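Local coordinates for protein regulator of polyketide synthase expression (Bifidobacterium adolescentis, PDB 3ONQ) that probably regulates transcription of polyketide synthase genes through a PucR-type C-terminal helix-turn-helix domain, although its function has not been established, at residues M45-W50 / E84-I88. Numbering follows the deposited sequence.
Sequences MNILGW and EHVVI
The indole of Trp-50 (chi1 m, chi2 64°) lies against His-85, whose CB sits over one face of the five-membered ring in a CH-pi contact, 3.9 Å from its centroid and 28° off the ring normal. The two aromatic rings meet obliquely, centroids 4.9 Å apart and planes at 34°. Trp-50 and His-85 also set the register, their CA atoms 7.1 Å apart. Farther along the indole, Trp-50 CZ2 is 3.8 Å from Val-87 CG2; the same methyl meets Leu-48 CD1 at 4.2 Å and the selenium SE of selenomethionine Met-45 at 4.3 Å, so Val-87 (chi1 t) packs with one methyl against all three side chains. The helix ends in a Schellman motif: Gly-49 takes positive phi (114/2), with Trp-50 N hydrogen-bonded to Met-45 O (2.9 Å) and Gly-49 N to Asn-46 O (3.0 Å). A CB on Gly-49 would strike His-85 CE1, so the absence of a side chain lets Gly-49 C sit over one face of the imidazole (chi1 m). No direct hydrogen bond joins the segments; a water bridges them, 2.7 Å from His-85 ND1, donating to Glu-84 O at 2.9 Å and weakly to Leu-48 O at 3.4 Å. From extended His-85 onward, Val-87 points toward the helix end and Val-86 away, the alternation of a beta strand. The contact thus packs the C-terminal end of helix 39-48 against the start of strand 86-91, outermost of the sheet within this chain, with Trp-50 reaching Leu-98 and Cys-100 of the adjacent strand 94-100, Leu-48 resting on helix 21-33, and Val-86 touching helix 67-80.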
HETATM    1  N   MSE B  45      11.064 -14.279  -6.370  1.00 29.29           N
HETATM    2  CA  MSE B  45      11.479 -13.824  -7.695  1.00 33.79           C
HETATM    3  C   MSE B  45      13.006 -13.643  -7.722  1.00 35.10           C
HETATM    4  O   MSE B  45      13.668 -13.972  -8.708  1.00 32.70           O
HETATM    5  CB  MSE B  45      10.761 -12.530  -8.075  1.00 23.53           C
HETATM    6  CG  MSE B  45       9.250 -12.711  -8.238  1.00 37.75           C
HETATM    7 SE   MSE B  45       8.830 -13.780  -9.815  0.79 35.03          SE
HETATM    8  CE  MSE B  45       8.785 -12.286 -11.078  1.00 32.16           C
ATOM      9  N   ASN B  46      13.560 -13.124  -6.633  1.00 29.58           N
ATOM     10  CA  ASN B  46      15.020 -13.064  -6.496  1.00 35.35           C
ATOM     11  C   ASN B  46      15.667 -14.413  -6.758  1.00 34.34           C
ATOM     12  O   ASN B  46      16.614 -14.524  -7.519  1.00 38.26           O
ATOM     13  CB  ASN B  46      15.392 -12.630  -5.084  1.00 48.59           C
ATOM     14  CG  ASN B  46      15.846 -11.202  -5.012  1.00 63.51           C
ATOM     15  OD1 ASN B  46      16.607 -10.739  -5.862  1.00 75.55           O
ATOM     16  ND2 ASN B  46      15.393 -10.490  -3.983  1.00 64.01           N
ATOM     17  N   ILE B  47      15.155 -15.445  -6.098  1.00 35.11           N
ATOM     18  CA  ILE B  47      15.691 -16.795  -6.224  1.00 32.71           C
ATOM     19  C   ILE B  47      15.614 -17.301  -7.656  1.00 37.38           C
ATOM     20  O   ILE B  47      16.504 -18.009  -8.126  1.00 40.74           O
ATOM     21  CB  ILE B  47      14.933 -17.760  -5.282  1.00 32.09           C
ATOM     22  CG1 ILE B  47      15.402 -17.555  -3.843  1.00 33.32           C
ATOM     23  CG2 ILE B  47      15.127 -19.200  -5.706  1.00 32.41           C
ATOM     24  CD1 ILE B  47      14.328 -17.829  -2.801  1.00 25.37           C
ATOM     25  N   LEU B  48      14.537 -16.932  -8.347  1.00 36.24           N
ATOM     26  CA  LEU B  48      14.343 -17.322  -9.736  1.00 32.22           C
ATOM     27  C   LEU B  48      15.242 -16.545 -10.694  1.00 38.43           C
ATOM     28  O   LEU B  48      15.422 -16.950 -11.840  1.00 43.02           O
ATOM     29  CB  LEU B  48      12.877 -17.130 -10.143  1.00 33.94           C
ATOM     30  CG  LEU B  48      11.902 -18.191  -9.622  1.00 31.70           C
ATOM     31  CD1 LEU B  48      10.471 -17.816  -9.987  1.00 31.03           C
ATOM     32  CD2 LEU B  48      12.265 -19.558 -10.194  1.00 29.75           C
ATOM     33  N   GLY B  49      15.785 -15.419 -10.238  1.00 37.29           N
ATOM     34  CA  GLY B  49      16.726 -14.661 -11.047  1.00 41.29           C
ATOM     35  C   GLY B  49      16.228 -13.290 -11.479  1.00 42.98           C
ATOM     36  O   GLY B  49      16.910 -12.565 -12.197  1.00 41.67           O
ATOM     37  N   TRP B  50      15.035 -12.922 -11.043  1.00 32.75           N
ATOM     38  CA  TRP B  50      14.524 -11.606 -11.371  1.00 36.16           C
ATOM     39  C   TRP B  50      15.078 -10.552 -10.421  1.00 43.42           C
ATOM     40  O   TRP B  50      14.510 -10.290  -9.350  1.00 48.32           O
ATOM     41  CB  TRP B  50      13.010 -11.599 -11.317  1.00 24.48           C
ATOM     42  CG  TRP B  50      12.369 -12.536 -12.259  1.00 33.52           C
ATOM     43  CD1 TRP B  50      12.454 -13.899 -12.258  1.00 28.64           C
ATOM     44  CD2 TRP B  50      11.483 -12.188 -13.328  1.00 27.55           C
ATOM     45  NE1 TRP B  50      11.698 -14.419 -13.279  1.00 31.87           N
ATOM     46  CE2 TRP B  50      11.083 -13.387 -13.947  1.00 27.88           C
ATOM     47  CE3 TRP B  50      10.986 -10.976 -13.815  1.00 29.73           C
ATOM     48  CZ2 TRP B  50      10.207 -13.415 -15.030  1.00 30.73           C
ATOM     49  CZ3 TRP B  50      10.115 -11.004 -14.908  1.00 31.41           C
ATOM     50  CH2 TRP B  50       9.743 -12.214 -15.501  1.00 30.05           C
ATOM     51  N   GLU B  84      16.282 -14.379 -20.409  1.00 42.00           N
ATOM     52  CA  GLU B  84      16.560 -15.578 -19.624  1.00 46.23           C
ATOM     53  C   GLU B  84      15.560 -15.841 -18.503  1.00 45.39           C
ATOM     54  O   GLU B  84      15.730 -16.775 -17.725  1.00 51.29           O
ATOM     55  CB  GLU B  84      17.974 -15.532 -19.063  1.00 56.94           C
ATOM     56  CG  GLU B  84      18.454 -14.155 -18.674  1.00 65.82           C
ATOM     57  CD  GLU B  84      19.942 -14.149 -18.410  1.00 78.34           C
ATOM     58  OE1 GLU B  84      20.508 -15.248 -18.225  1.00 82.51           O
ATOM     59  OE2 GLU B  84      20.549 -13.060 -18.397  1.00 82.04           O
ATOM     60  N   HIS B  85      14.524 -15.017 -18.416  1.00 32.12           N
ATOM     61  CA  HIS B  85      13.500 -15.226 -17.399  1.00 34.51           C
ATOM     62  C   HIS B  85      12.117 -15.154 -18.011  1.00 35.60           C
ATOM     63  O   HIS B  85      11.771 -14.166 -18.663  1.00 29.08           O
ATOM     64  CB  HIS B  85      13.624 -14.179 -16.298  1.00 36.17           C
ATOM     65  CG  HIS B  85      15.007 -14.068 -15.740  1.00 44.04           C
ATOM     66  ND1 HIS B  85      15.656 -15.130 -15.147  1.00 45.17           N
ATOM     67  CD2 HIS B  85      15.871 -13.024 -15.694  1.00 46.99           C
ATOM     68  CE1 HIS B  85      16.857 -14.746 -14.757  1.00 49.37           C
ATOM     69  NE2 HIS B  85      17.013 -13.473 -15.075  1.00 52.77           N
ATOM     70  N   VAL B  86      11.344 -16.218 -17.819  1.00 30.88           N
ATOM     71  CA  VAL B  86       9.922 -16.184 -18.092  1.00 31.95           C
ATOM     72  C   VAL B  86       9.201 -17.126 -17.117  1.00 37.62           C
ATOM     73  O   VAL B  86       9.495 -18.322 -17.052  1.00 40.67           O
ATOM     74  CB  VAL B  86       9.607 -16.486 -19.581  1.00 32.63           C
ATOM     75  CG1 VAL B  86      10.129 -17.837 -19.974  1.00 34.67           C
ATOM     76  CG2 VAL B  86       8.102 -16.379 -19.852  1.00 36.46           C
ATOM     77  N   VAL B  87       8.298 -16.559 -16.321  1.00 31.97           N
ATOM     78  CA  VAL B  87       7.479 -17.338 -15.394  1.00 26.32           C
ATOM     79  C   VAL B  87       6.210 -17.770 -16.095  1.00 31.66           C
ATOM     80  O   VAL B  87       5.441 -16.929 -16.584  1.00 27.57           O
ATOM     81  CB  VAL B  87       7.113 -16.518 -14.150  1.00 27.37           C
ATOM     82  CG1 VAL B  87       6.058 -17.252 -13.311  1.00 24.07           C
ATOM     83  CG2 VAL B  87       8.378 -16.238 -13.327  1.00 28.43           C
ATOM     84  N   ILE B  88       5.994 -19.080 -16.149  1.00 29.45           N
ATOM     85  CA  ILE B  88       4.862 -19.642 -16.876  1.00 27.86           C
ATOM     86  C   ILE B  88       3.970 -20.415 -15.929  1.00 34.68           C
ATOM     87  O   ILE B  88       4.460 -21.135 -15.062  1.00 29.14           O
ATOM     88  CB  ILE B  88       5.341 -20.573 -18.001  1.00 29.94           C
ATOM     89  CG1 ILE B  88       6.254 -19.800 -18.958  1.00 27.17           C
ATOM     90  CG2 ILE B  88       4.153 -21.204 -18.740  1.00 25.50           C
ATOM     91  CD1 ILE B  88       6.671 -20.583 -20.182  1.00 31.57           C
TER
HETATM   92  O   HOH W   1      14.987 -17.706 -15.109  1.00 52.45           O